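Local coordinates for protein dTDP-4-dehydrorhamnose reductase (Bacillus anthracis, PDB 3SC6) that catalyses the NADP(H)-dependent interconversion of dTDP-4-dehydrorhamnose and dTDP-L-rhamnose, a reductase step of the rhamnose biosynthetic pathway, at residues A[150-155]-A[209-214]; A[154-159]-A[189-194]. One frame throughout, in Å; residues are numbered along the deposited sequence.

Contact 1: A[150-155]-A[209-214]. With NAP (NADP nicotinamide-adenine-dinucleotide phosphate), chain G.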
ATOM      1  N   ILE A 150       5.870  -9.814   3.057  1.00 39.87           N
ATOM      2  CA  ILE A 150       5.132  -8.740   3.707  1.00 40.48           C
ATOM      3  C   ILE A 150       5.705  -7.479   3.084  1.00 40.94           C
ATOM      4  O   ILE A 150       6.865  -7.148   3.312  1.00 41.97           O
ATOM      5  CB  ILE A 150       5.292  -8.738   5.235  1.00 40.53           C
ATOM      6  CG1 ILE A 150       4.732 -10.034   5.820  1.00 42.19           C
ATOM      7  CG2 ILE A 150       4.544  -7.575   5.836  1.00 40.33           C
ATOM      8  CD1 ILE A 150       4.814 -10.115   7.324  1.00 44.08           C
ATOM      9  N   VAL A 151       4.904  -6.802   2.267  1.00 41.38           N
ATOM     10  CA  VAL A 151       5.351  -5.585   1.602  1.00 42.18           C
ATOM     11  C   VAL A 151       4.703  -4.314   2.158  1.00 43.49           C
ATOM     12  O   VAL A 151       3.556  -3.998   1.853  1.00 43.76           O
ATOM     13  CB  VAL A 151       5.094  -5.662   0.072  1.00 42.28           C
ATOM     14  CG1 VAL A 151       5.517  -4.371  -0.606  1.00 40.41           C
ATOM     15  CG2 VAL A 151       5.835  -6.853  -0.537  1.00 40.22           C
ATOM     16  N   ARG A 152       5.457  -3.588   2.976  1.00 44.79           N
ATOM     17  CA  ARG A 152       4.984  -2.348   3.572  1.00 45.86           C
ATOM     18  C   ARG A 152       5.249  -1.209   2.606  1.00 47.03           C
ATOM     19  O   ARG A 152       6.356  -1.086   2.076  1.00 46.55           O
ATOM     20  CB  ARG A 152       5.727  -2.091   4.874  1.00 46.20           C
ATOM     21  CG  ARG A 152       5.462  -3.122   5.932  1.00 46.91           C
ATOM     22  CD  ARG A 152       6.395  -2.969   7.095  1.00 47.53           C
ATOM     23  NE  ARG A 152       6.134  -3.967   8.121  1.00 47.29           N
ATOM     24  CZ  ARG A 152       6.914  -4.179   9.172  1.00 48.56           C
ATOM     25  NH1 ARG A 152       8.054  -3.513   9.302  1.00 50.92           N
ATOM     26  NH2 ARG A 152       6.592  -5.108  10.061  1.00 48.68           N
ATOM     27  N   THR A 153       4.230  -0.387   2.372  1.00 48.35           N
ATOM     28  CA  THR A 153       4.348   0.750   1.475  1.00 49.98           C
ATOM     29  C   THR A 153       3.723   1.947   2.189  1.00 51.40           C
ATOM     30  O   THR A 153       3.294   1.814   3.335  1.00 52.02           O
ATOM     31  CB  THR A 153       3.642   0.499   0.144  1.00 49.59           C
ATOM     32  OG1 THR A 153       3.914   1.579  -0.757  1.00 51.89           O
ATOM     33  CG2 THR A 153       2.139   0.340   0.354  1.00 49.77           C
ATOM     34  N   SER A 154       3.661   3.104   1.525  1.00 52.92           N
ATOM     35  CA  SER A 154       3.083   4.307   2.142  1.00 54.00           C
ATOM     36  C   SER A 154       2.769   5.413   1.142  1.00 54.68           C
ATOM     37  O   SER A 154       3.428   5.512   0.103  1.00 54.00           O
ATOM     38  CB  SER A 154       4.078   4.875   3.147  1.00 55.09           C
ATOM     39  OG  SER A 154       5.290   5.234   2.497  1.00 56.00           O
ATOM     40  N   TRP A 155       1.768   6.249   1.451  1.00 55.68           N
ATOM     41  CA  TRP A 155       1.414   7.355   0.554  1.00 56.28           C
ATOM     42  C   TRP A 155       1.257   6.830  -0.858  1.00 55.68           C
ATOM     43  O   TRP A 155       1.799   7.379  -1.814  1.00 56.05           O
ATOM     44  CB  TRP A 155       2.532   8.391   0.649  1.00 57.44           C
ATOM     45  CG  TRP A 155       2.562   9.123   1.963  1.00 60.11           C
ATOM     46  CD1 TRP A 155       2.546   8.575   3.212  1.00 63.19           C
ATOM     47  CD2 TRP A 155       2.881  10.509   2.151  1.00 62.31           C
ATOM     48  NE1 TRP A 155       2.672   9.554   4.163  1.00 64.94           N
ATOM     49  CE2 TRP A 155       2.905  10.747   3.539  1.00 63.04           C
ATOM     50  CE3 TRP A 155       3.095  11.579   1.279  1.00 63.09           C
ATOM     51  CZ2 TRP A 155       3.137  12.009   4.075  1.00 63.98           C
ATOM     52  CZ3 TRP A 155       3.320  12.833   1.814  1.00 65.27           C
ATOM     53  CH2 TRP A 155       3.342  13.037   3.201  1.00 65.18           C
ATOM     54  N   THR A 209      10.022  -9.726   5.036  1.00 38.81           N
ATOM     55  CA  THR A 209       9.356  -8.438   5.128  1.00 39.72           C
ATOM     56  C   THR A 209      10.165  -7.428   4.319  1.00 40.83           C
ATOM     57  O   THR A 209      11.375  -7.349   4.473  1.00 41.49           O
ATOM     58  CB  THR A 209       9.267  -7.965   6.596  1.00 40.05           C
ATOM     59  OG1 THR A 209       8.590  -8.952   7.386  1.00 41.05           O
ATOM     60  CG2 THR A 209       8.533  -6.652   6.691  1.00 39.27           C
ATOM     61  N   TYR A 210       9.486  -6.659   3.469  1.00 41.37           N
ATOM     62  CA  TYR A 210      10.132  -5.654   2.618  1.00 41.68           C
ATOM     63  C   TYR A 210       9.463  -4.291   2.590  1.00 43.08           C
ATOM     64  O   TYR A 210       8.235  -4.198   2.508  1.00 42.78           O
ATOM     65  CB  TYR A 210      10.111  -6.128   1.170  1.00 40.68           C
ATOM     66  CG  TYR A 210      10.935  -7.340   0.846  1.00 38.93           C
ATOM     67  CD1 TYR A 210      12.199  -7.201   0.289  1.00 36.84           C
ATOM     68  CD2 TYR A 210      10.453  -8.619   1.077  1.00 36.75           C
ATOM     69  CE1 TYR A 210      12.958  -8.294  -0.035  1.00 37.66           C
ATOM     70  CE2 TYR A 210      11.213  -9.732   0.763  1.00 37.92           C
ATOM     71  CZ  TYR A 210      12.472  -9.558   0.207  1.00 38.44           C
ATOM     72  OH  TYR A 210      13.247 -10.644  -0.114  1.00 35.77           O
ATOM     73  N   HIS A 211      10.267  -3.228   2.646  1.00 45.25           N
ATOM     74  CA  HIS A 211       9.714  -1.888   2.583  1.00 46.72           C
ATOM     75  C   HIS A 211       9.857  -1.418   1.144  1.00 47.80           C
ATOM     76  O   HIS A 211      10.971  -1.251   0.652  1.00 49.06           O
ATOM     77  CB  HIS A 211      10.387  -0.874   3.510  1.00 47.93           C
ATOM     78  CG  HIS A 211      10.260  -1.188   4.963  1.00 48.06           C
ATOM     79  ND1 HIS A 211      11.115  -0.684   5.914  1.00 49.76           N
ATOM     80  CD2 HIS A 211       9.427  -2.030   5.618  1.00 48.53           C
ATOM     81  CE1 HIS A 211      10.762  -1.142   7.102  1.00 48.96           C
ATOM     82  NE2 HIS A 211       9.753  -1.971   6.948  1.00 46.32           N
ATOM     83  N   VAL A 212       8.728  -1.214   0.472  1.00 48.64           N
ATOM     84  CA  VAL A 212       8.735  -0.764  -0.914  1.00 49.90           C
ATOM     85  C   VAL A 212       8.025   0.575  -1.032  1.00 51.42           C
ATOM     86  O   VAL A 212       6.816   0.678  -0.798  1.00 51.49           O
ATOM     87  CB  VAL A 212       8.046  -1.775  -1.836  1.00 49.60           C
ATOM     88  CG1 VAL A 212       8.062  -1.271  -3.274  1.00 48.62           C
ATOM     89  CG2 VAL A 212       8.733  -3.129  -1.733  1.00 48.83           C
ATOM     90  N   SER A 213       8.791   1.599  -1.393  1.00 53.55           N
ATOM     91  CA  SER A 213       8.279   2.948  -1.552  1.00 54.97           C
ATOM     92  C   SER A 213       9.240   3.685  -2.439  1.00 56.85           C
ATOM     93  O   SER A 213      10.355   3.221  -2.658  1.00 57.93           O
ATOM     94  CB  SER A 213       8.242   3.673  -0.207  1.00 55.03           C
ATOM     95  OG  SER A 213       7.425   2.995   0.725  1.00 58.53           O
ATOM     96  N   ASN A 214       8.822   4.830  -2.961  1.00 58.04           N
ATOM     97  CA  ASN A 214       9.703   5.605  -3.807  1.00 59.94           C
ATOM     98  C   ASN A 214      10.744   6.268  -2.917  1.00 61.17           C
ATOM     99  O   ASN A 214      10.483   6.553  -1.745  1.00 59.76           O
ATOM    100  CB  ASN A 214       8.931   6.630  -4.636  1.00 60.84           C
ATOM    101  CG  ASN A 214       7.985   5.987  -5.637  1.00 61.55           C
ATOM    102  OD1 ASN A 214       7.136   6.654  -6.219  1.00 65.14           O
ATOM    103  ND2 ASN A 214       8.123   4.685  -5.831  1.00 65.54           N
TER
HETATM  104  PA  NAP G 285      -8.337   0.520  -1.273  1.00 60.45           P
HETATM  105  O1A NAP G 285      -9.249   0.824  -0.109  1.00 59.85           O
HETATM  106  O2A NAP G 285      -8.626   1.146  -2.620  1.00 58.79           O
HETATM  107  O5B NAP G 285      -8.251  -1.074  -1.473  1.00 59.65           O
HETATM  108  C5B NAP G 285      -8.791  -1.988  -0.523  1.00 59.18           C
HETATM  109  C4B NAP G 285      -9.882  -2.813  -1.197  1.00 58.22           C
HETATM  110  O4B NAP G 285     -10.276  -3.896  -0.340  1.00 57.98           O
HETATM  111  C3B NAP G 285     -11.131  -1.984  -1.490  1.00 57.50           C
HETATM  112  O3B NAP G 285     -11.479  -2.025  -2.877  1.00 55.08           O
HETATM  113  C2B NAP G 285     -12.217  -2.629  -0.661  1.00 57.55           C
HETATM  114  O2B NAP G 285     -13.483  -2.608  -1.320  1.00 58.30           O
HETATM  115  C1B NAP G 285     -11.690  -4.044  -0.460  1.00 56.91           C
HETATM  116  N9A NAP G 285     -12.354  -4.739   0.676  1.00 54.53           N
HETATM  117  C8A NAP G 285     -12.934  -4.184   1.757  1.00 52.90           C
HETATM  118  N7A NAP G 285     -13.446  -5.170   2.529  1.00 52.32           N
HETATM  119  C5A NAP G 285     -13.191  -6.341   1.917  1.00 51.54           C
HETATM  120  C6A NAP G 285     -13.485  -7.759   2.232  1.00 49.70           C
HETATM  121  N6A NAP G 285     -14.152  -8.091   3.364  1.00 48.31           N
HETATM  122  N1A NAP G 285     -13.062  -8.708   1.366  1.00 49.94           N
HETATM  123  C2A NAP G 285     -12.398  -8.369   0.244  1.00 52.23           C
HETATM  124  N3A NAP G 285     -12.124  -7.084  -0.061  1.00 52.47           N
HETATM  125  C4A NAP G 285     -12.508  -6.064   0.750  1.00 52.90           C
HETATM  126  O3  NAP G 285      -6.822   0.879  -0.841  1.00 61.63           O
HETATM  127  PN  NAP G 285      -5.523   0.360  -1.658  1.00 61.32           P
HETATM  128  O1N NAP G 285      -4.456   1.424  -1.547  1.00 62.92           O
HETATM  129  O2N NAP G 285      -5.932  -0.175  -3.008  1.00 59.73           O
HETATM  130  O5D NAP G 285      -5.047  -0.899  -0.785  1.00 65.90           O
HETATM  131  C5D NAP G 285      -3.792  -1.530  -1.042  1.00 67.98           C
HETATM  132  C4D NAP G 285      -3.123  -1.948   0.267  1.00 68.93           C
HETATM  133  O4D NAP G 285      -2.068  -1.031   0.598  1.00 69.89           O
HETATM  134  C3D NAP G 285      -4.086  -1.968   1.451  1.00 68.88           C
HETATM  135  O3D NAP G 285      -4.052  -3.246   2.092  1.00 67.59           O
HETATM  136  C2D NAP G 285      -3.592  -0.891   2.392  1.00 68.85           C
HETATM  137  O2D NAP G 285      -3.725  -1.317   3.748  1.00 66.20           O
HETATM  138  C1D NAP G 285      -2.137  -0.680   1.987  1.00 70.70           C
HETATM  139  N1N NAP G 285      -1.659   0.695   2.198  1.00 73.35           N
HETATM  140  C2N NAP G 285      -2.258   1.722   1.572  1.00 75.20           C
HETATM  141  C3N NAP G 285      -1.813   3.031   1.759  1.00 76.06           C
HETATM  142  C7N NAP G 285      -2.508   4.160   1.045  1.00 76.52           C
HETATM  143  O7N NAP G 285      -3.497   3.913   0.371  1.00 76.95           O
HETATM  144  N7N NAP G 285      -2.043   5.403   1.149  1.00 77.08           N
HETATM  145  C4N NAP G 285      -0.731   3.263   2.603  1.00 75.71           C
HETATM  146  C5N NAP G 285      -0.126   2.187   3.233  1.00 74.59           C
HETATM  147  C6N NAP G 285      -0.611   0.903   3.010  1.00 74.04           C
HETATM  148  P2B NAP G 285     -14.644  -1.598  -0.837  1.00 58.86           P
HETATM  149  O1X NAP G 285     -15.670  -1.711  -1.939  1.00 60.87           O
HETATM  150  O2X NAP G 285     -15.102  -2.147   0.493  1.00 60.63           O
HETATM  151  O3X NAP G 285     -13.963  -0.255  -0.748  1.00 57.85           O
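Y210 N donates to I150 O at 2.7 Å and Y210 O accepts from R152 N at 2.9 Å, the start of a parallel ladder between strands 148-157 and 208-211 in the Rossmann-fold sheet. Y210 thus bonds strand 148-157 through both its N and its O, which lie in successive peptide groups; V212 N to R152 O continues the ladder. Where the regular pairing gives out, T153 OG1, anti to the backbone N (chi1 -173°), takes over by donating to V212 O at 3.0 Å, while its CG2 turns to the nicotinamide ring of NADP. The contact thus reaches from the sheet interior to the cofactor, with T153 O close to C5N.

A longer bond joins R152 and H211, side by side on one face of the sheet: NH1 of R152 donates to NE2 of H211 over 3.3 Å. The acceptor lies 18° out of the guanidinium plane, whereas the donor sits almost in the plane of the imidazole, at its edge. The second terminal nitrogen, NH2, forms a salt bridge with E138 of helix 129-144, which probably offsets the guanidinium charge.

Packing differs on the two faces. With R152 and H211, T209 lays its methyl over the centre of the guanidinium, and its OG1 meets the flank of I150 while hydrogen-bonding K142. V151 and, just past the clear strand, V212 meet on the V151/Y210 side, where helix 191-202 covers both: L201 touches V151, and M197 touches V212. There, V151 CG1 rests 3.6 Å from V212 CG2.

Contact 2: A[154-159]-A[189-194]. With NAP (NADP nicotinamide-adenine-dinucleotide phosphate), chain G.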
ATOM      1  N   SER A 154       3.661   3.104   1.525  1.00 52.92           N
ATOM      2  CA  SER A 154       3.083   4.307   2.142  1.00 54.00           C
ATOM      3  C   SER A 154       2.769   5.413   1.142  1.00 54.68           C
ATOM      4  O   SER A 154       3.428   5.512   0.103  1.00 54.00           O
ATOM      5  CB  SER A 154       4.078   4.875   3.147  1.00 55.09           C
ATOM      6  OG  SER A 154       5.290   5.234   2.497  1.00 56.00           O
ATOM      7  N   TRP A 155       1.768   6.249   1.451  1.00 55.68           N
ATOM      8  CA  TRP A 155       1.414   7.355   0.554  1.00 56.28           C
ATOM      9  C   TRP A 155       1.257   6.830  -0.858  1.00 55.68           C
ATOM     10  O   TRP A 155       1.799   7.379  -1.814  1.00 56.05           O
ATOM     11  CB  TRP A 155       2.532   8.391   0.649  1.00 57.44           C
ATOM     12  CG  TRP A 155       2.562   9.123   1.963  1.00 60.11           C
ATOM     13  CD1 TRP A 155       2.546   8.575   3.212  1.00 63.19           C
ATOM     14  CD2 TRP A 155       2.881  10.509   2.151  1.00 62.31           C
ATOM     15  NE1 TRP A 155       2.672   9.554   4.163  1.00 64.94           N
ATOM     16  CE2 TRP A 155       2.905  10.747   3.539  1.00 63.04           C
ATOM     17  CE3 TRP A 155       3.095  11.579   1.279  1.00 63.09           C
ATOM     18  CZ2 TRP A 155       3.137  12.009   4.075  1.00 63.98           C
ATOM     19  CZ3 TRP A 155       3.320  12.833   1.814  1.00 65.27           C
ATOM     20  CH2 TRP A 155       3.342  13.037   3.201  1.00 65.18           C
ATOM     21  N   LEU A 156       0.491   5.753  -0.965  1.00 55.13           N
ATOM     22  CA  LEU A 156       0.233   5.094  -2.228  1.00 55.12           C
ATOM     23  C   LEU A 156      -0.848   5.823  -3.032  1.00 55.97           C
ATOM     24  O   LEU A 156      -1.846   6.273  -2.471  1.00 55.91           O
ATOM     25  CB  LEU A 156      -0.197   3.653  -1.935  1.00 54.27           C
ATOM     26  CG  LEU A 156      -0.428   2.689  -3.091  1.00 54.38           C
ATOM     27  CD1 LEU A 156       0.846   2.530  -3.900  1.00 53.13           C
ATOM     28  CD2 LEU A 156      -0.878   1.346  -2.549  1.00 54.23           C
ATOM     29  N   TYR A 157      -0.634   5.949  -4.343  1.00 56.73           N
ATOM     30  CA  TYR A 157      -1.590   6.614  -5.230  1.00 57.94           C
ATOM     31  C   TYR A 157      -1.413   6.034  -6.627  1.00 59.35           C
ATOM     32  O   TYR A 157      -0.284   5.768  -7.046  1.00 59.73           O
ATOM     33  CB  TYR A 157      -1.355   8.123  -5.276  1.00 58.29           C
ATOM     34  CG  TYR A 157      -0.049   8.530  -5.913  1.00 57.75           C
ATOM     35  CD1 TYR A 157       1.117   8.613  -5.172  1.00 57.12           C
ATOM     36  CD2 TYR A 157       0.005   8.853  -7.262  1.00 58.13           C
ATOM     37  CE1 TYR A 157       2.312   8.993  -5.765  1.00 58.49           C
ATOM     38  CE2 TYR A 157       1.184   9.233  -7.862  1.00 57.62           C
ATOM     39  CZ  TYR A 157       2.336   9.303  -7.116  1.00 57.92           C
ATOM     40  OH  TYR A 157       3.510   9.685  -7.724  1.00 54.60           O
ATOM     41  N   GLY A 158      -2.516   5.844  -7.349  1.00 61.00           N
ATOM     42  CA  GLY A 158      -2.458   5.285  -8.704  1.00 62.29           C
ATOM     43  C   GLY A 158      -3.397   5.925  -9.709  1.00 64.07           C
ATOM     44  O   GLY A 158      -3.979   6.978  -9.456  1.00 64.25           O
ATOM     45  N   LYS A 159      -3.537   5.275 -10.860  1.00 65.72           N
ATOM     46  CA  LYS A 159      -4.401   5.763 -11.927  1.00 67.64           C
ATOM     47  C   LYS A 159      -5.872   5.745 -11.570  1.00 68.35           C
ATOM     48  O   LYS A 159      -6.613   6.675 -11.896  1.00 69.65           O
ATOM     49  CB  LYS A 159      -4.271   4.889 -13.185  1.00 68.85           C
ATOM     50  CG  LYS A 159      -2.912   4.825 -13.838  1.00 70.54           C
ATOM     51  CD  LYS A 159      -2.992   3.966 -15.102  1.00 72.93           C
ATOM     52  CE  LYS A 159      -1.662   3.897 -15.829  1.00 74.92           C
ATOM     53  NZ  LYS A 159      -0.582   3.307 -14.984  1.00 75.80           N
ATOM     54  N   THR A 189       4.295   7.079  -3.053  1.00 57.64           N
ATOM     55  CA  THR A 189       4.596   5.870  -3.801  1.00 56.34           C
ATOM     56  C   THR A 189       3.569   5.599  -4.892  1.00 55.67           C
ATOM     57  O   THR A 189       2.391   5.392  -4.608  1.00 55.30           O
ATOM     58  CB  THR A 189       4.649   4.651  -2.873  1.00 55.49           C
ATOM     59  OG1 THR A 189       5.681   4.843  -1.898  1.00 56.02           O
ATOM     60  CG2 THR A 189       4.930   3.395  -3.665  1.00 54.33           C
ATOM     61  N   TYR A 190       4.028   5.601  -6.140  1.00 55.29           N
ATOM     62  CA  TYR A 190       3.151   5.347  -7.278  1.00 54.75           C
ATOM     63  C   TYR A 190       2.987   3.857  -7.568  1.00 53.27           C
ATOM     64  O   TYR A 190       3.951   3.152  -7.852  1.00 53.15           O
ATOM     65  CB  TYR A 190       3.606   6.143  -8.509  1.00 56.16           C
ATOM     66  CG  TYR A 190       2.867   5.803  -9.782  1.00 56.80           C
ATOM     67  CD1 TYR A 190       1.490   5.657  -9.794  1.00 57.86           C
ATOM     68  CD2 TYR A 190       3.534   5.762 -10.999  1.00 59.61           C
ATOM     69  CE1 TYR A 190       0.812   5.369 -10.964  1.00 58.77           C
ATOM     70  CE2 TYR A 190       2.861   5.498 -12.175  1.00 59.97           C
ATOM     71  CZ  TYR A 190       1.501   5.301 -12.149  1.00 59.42           C
ATOM     72  OH  TYR A 190       0.825   5.035 -13.312  1.00 62.07           O
ATOM     73  N   VAL A 191       1.739   3.404  -7.474  1.00 51.85           N
ATOM     74  CA  VAL A 191       1.363   2.007  -7.703  1.00 50.54           C
ATOM     75  C   VAL A 191       2.155   1.304  -8.802  1.00 50.42           C
ATOM     76  O   VAL A 191       2.594   0.178  -8.617  1.00 50.39           O
ATOM     77  CB  VAL A 191      -0.145   1.888  -8.022  1.00 50.84           C
ATOM     78  CG1 VAL A 191      -0.509   0.460  -8.363  1.00 51.12           C
ATOM     79  CG2 VAL A 191      -0.983   2.390  -6.847  1.00 49.73           C
ATOM     80  N   ALA A 192       2.339   1.955  -9.943  1.00 51.42           N
ATOM     81  CA  ALA A 192       3.087   1.338 -11.039  1.00 52.21           C
ATOM     82  C   ALA A 192       4.473   0.891 -10.591  1.00 52.04           C
ATOM     83  O   ALA A 192       4.910  -0.200 -10.956  1.00 52.95           O
ATOM     84  CB  ALA A 192       3.187   2.267 -12.222  1.00 53.34           C
ATOM     85  N   ASP A 193       5.168   1.728  -9.818  1.00 51.71           N
ATOM     86  CA  ASP A 193       6.510   1.379  -9.326  1.00 52.33           C
ATOM     87  C   ASP A 193       6.430   0.244  -8.299  1.00 51.00           C
ATOM     88  O   ASP A 193       7.318  -0.613  -8.236  1.00 51.52           O
ATOM     89  CB  ASP A 193       7.237   2.591  -8.721  1.00 52.87           C
ATOM     90  CG  ASP A 193       7.531   3.685  -9.745  1.00 56.68           C
ATOM     91  OD1 ASP A 193       7.265   3.480 -10.947  1.00 59.84           O
ATOM     92  OD2 ASP A 193       8.057   4.748  -9.343  1.00 60.43           O
ATOM     93  N   LEU A 194       5.373   0.247  -7.491  1.00 49.25           N
ATOM     94  CA  LEU A 194       5.188  -0.786  -6.486  1.00 48.33           C
ATOM     95  C   LEU A 194       4.936  -2.123  -7.181  1.00 48.28           C
ATOM     96  O   LEU A 194       5.565  -3.134  -6.857  1.00 47.43           O
ATOM     97  CB  LEU A 194       4.006  -0.449  -5.571  1.00 47.68           C
ATOM     98  CG  LEU A 194       3.708  -1.487  -4.486  1.00 47.15           C
ATOM     99  CD1 LEU A 194       4.936  -1.706  -3.618  1.00 46.77           C
ATOM    100  CD2 LEU A 194       2.519  -1.065  -3.639  1.00 46.51           C
TER
HETATM  101  PA  NAP G 285      -8.337   0.520  -1.273  1.00 60.45           P
HETATM  102  O1A NAP G 285      -9.249   0.824  -0.109  1.00 59.85           O
HETATM  103  O2A NAP G 285      -8.626   1.146  -2.620  1.00 58.79           O
HETATM  104  O5B NAP G 285      -8.251  -1.074  -1.473  1.00 59.65           O
HETATM  105  C5B NAP G 285      -8.791  -1.988  -0.523  1.00 59.18           C
HETATM  106  C4B NAP G 285      -9.882  -2.813  -1.197  1.00 58.22           C
HETATM  107  O4B NAP G 285     -10.276  -3.896  -0.340  1.00 57.98           O
HETATM  108  C3B NAP G 285     -11.131  -1.984  -1.490  1.00 57.50           C
HETATM  109  O3B NAP G 285     -11.479  -2.025  -2.877  1.00 55.08           O
HETATM  110  C2B NAP G 285     -12.217  -2.629  -0.661  1.00 57.55           C
HETATM  111  O2B NAP G 285     -13.483  -2.608  -1.320  1.00 58.30           O
HETATM  112  C1B NAP G 285     -11.690  -4.044  -0.460  1.00 56.91           C
HETATM  113  N9A NAP G 285     -12.354  -4.739   0.676  1.00 54.53           N
HETATM  114  C8A NAP G 285     -12.934  -4.184   1.757  1.00 52.90           C
HETATM  115  N7A NAP G 285     -13.446  -5.170   2.529  1.00 52.32           N
HETATM  116  C5A NAP G 285     -13.191  -6.341   1.917  1.00 51.54           C
HETATM  117  C6A NAP G 285     -13.485  -7.759   2.232  1.00 49.70           C
HETATM  118  N6A NAP G 285     -14.152  -8.091   3.364  1.00 48.31           N
HETATM  119  N1A NAP G 285     -13.062  -8.708   1.366  1.00 49.94           N
HETATM  120  C2A NAP G 285     -12.398  -8.369   0.244  1.00 52.23           C
HETATM  121  N3A NAP G 285     -12.124  -7.084  -0.061  1.00 52.47           N
HETATM  122  C4A NAP G 285     -12.508  -6.064   0.750  1.00 52.90           C
HETATM  123  O3  NAP G 285      -6.822   0.879  -0.841  1.00 61.63           O
HETATM  124  PN  NAP G 285      -5.523   0.360  -1.658  1.00 61.32           P
HETATM  125  O1N NAP G 285      -4.456   1.424  -1.547  1.00 62.92           O
HETATM  126  O2N NAP G 285      -5.932  -0.175  -3.008  1.00 59.73           O
HETATM  127  O5D NAP G 285      -5.047  -0.899  -0.785  1.00 65.90           O
HETATM  128  C5D NAP G 285      -3.792  -1.530  -1.042  1.00 67.98           C
HETATM  129  C4D NAP G 285      -3.123  -1.948   0.267  1.00 68.93           C
HETATM  130  O4D NAP G 285      -2.068  -1.031   0.598  1.00 69.89           O
HETATM  131  C3D NAP G 285      -4.086  -1.968   1.451  1.00 68.88           C
HETATM  132  O3D NAP G 285      -4.052  -3.246   2.092  1.00 67.59           O
HETATM  133  C2D NAP G 285      -3.592  -0.891   2.392  1.00 68.85           C
HETATM  134  O2D NAP G 285      -3.725  -1.317   3.748  1.00 66.20           O
HETATM  135  C1D NAP G 285      -2.137  -0.680   1.987  1.00 70.70           C
HETATM  136  N1N NAP G 285      -1.659   0.695   2.198  1.00 73.35           N
HETATM  137  C2N NAP G 285      -2.258   1.722   1.572  1.00 75.20           C
HETATM  138  C3N NAP G 285      -1.813   3.031   1.759  1.00 76.06           C
HETATM  139  C7N NAP G 285      -2.508   4.160   1.045  1.00 76.52           C
HETATM  140  O7N NAP G 285      -3.497   3.913   0.371  1.00 76.95           O
HETATM  141  N7N NAP G 285      -2.043   5.403   1.149  1.00 77.08           N
HETATM  142  C4N NAP G 285      -0.731   3.263   2.603  1.00 75.71           C
HETATM  143  C5N NAP G 285      -0.126   2.187   3.233  1.00 74.59           C
HETATM  144  C6N NAP G 285      -0.611   0.903   3.010  1.00 74.04           C
HETATM  145  P2B NAP G 285     -14.644  -1.598  -0.837  1.00 58.86           P
HETATM  146  O1X NAP G 285     -15.670  -1.711  -1.939  1.00 60.87           O
HETATM  147  O2X NAP G 285     -15.102  -2.147   0.493  1.00 60.63           O
HETATM  148  O3X NAP G 285     -13.963  -0.255  -0.748  1.00 57.85           O
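The ring of Y157 lies with one face against the backbone of Y190, whose CA stands 4.2 Å from the ring centroid in a CH-pi contact, displaced toward the rim. CB of Y190 meets the CZ and OH end of the same ring, and W155 O lies at the ring edge. The two tyrosine rings are nearly parallel, at 21°, but slid so far apart that they barely overlap. The Y190 ring has A192 CB over one face, and Y157 O and G158 CA at its edge.

Below the rings, strands 148-157 and 185-190 pair in parallel. T189 N donates to W155 O at 2.8 Å, and T189 O accepts from Y157 N. T189 OG1 adds a side-chain bond to S154 O, arriving in the carbonyl plane. V191 N donates to Y157 O at 3.1 Å, tying the first turn of helix 191-202 directly to the strand end, with Y190 as N-cap residue.

On the opposite face of this pairing, L156 reaches CD1 to V191 CG2 at 3.5 Å and on to L194 CD2, while CD2 approaches the nicotinamide mononucleotide half of NADP near O1N. L156 N is 3.3 Å from the carboxamide N7N of the cofactor.

At the far end K159 NZ comes within 2.8 Å of Y190 OH, and both reach E283 of helix 273-283, K159 by a salt bridge and Y190 by a hydrogen bond. The shared carboxylate would probably help keep the lysine charged. The contact is apolar at the cofactor-lining L156 and ionic at K159, where it joins helix 273-283.

Both contacts are buried and start from strand 148-157, which pairs in parallel with strand 208-211 in contact 1 and strand 185-190 in contact 2; they share S154 and W155 and both border NADP. Contact 1 lies along the regular part of the sheet, where an arginine-histidine pair accompanies the backbone ladder. Contact 2 takes the strand beyond the nicotinamide to a helix start, with tyrosine rings and a partly exposed lysine at its outer end. The two are joined directly: V212 CG1 packs on L194 CD1, and N214 OD1 probably accepts from Y190 N, linking the segment after strand 208-211 to the N-cap residue of helix 191-202.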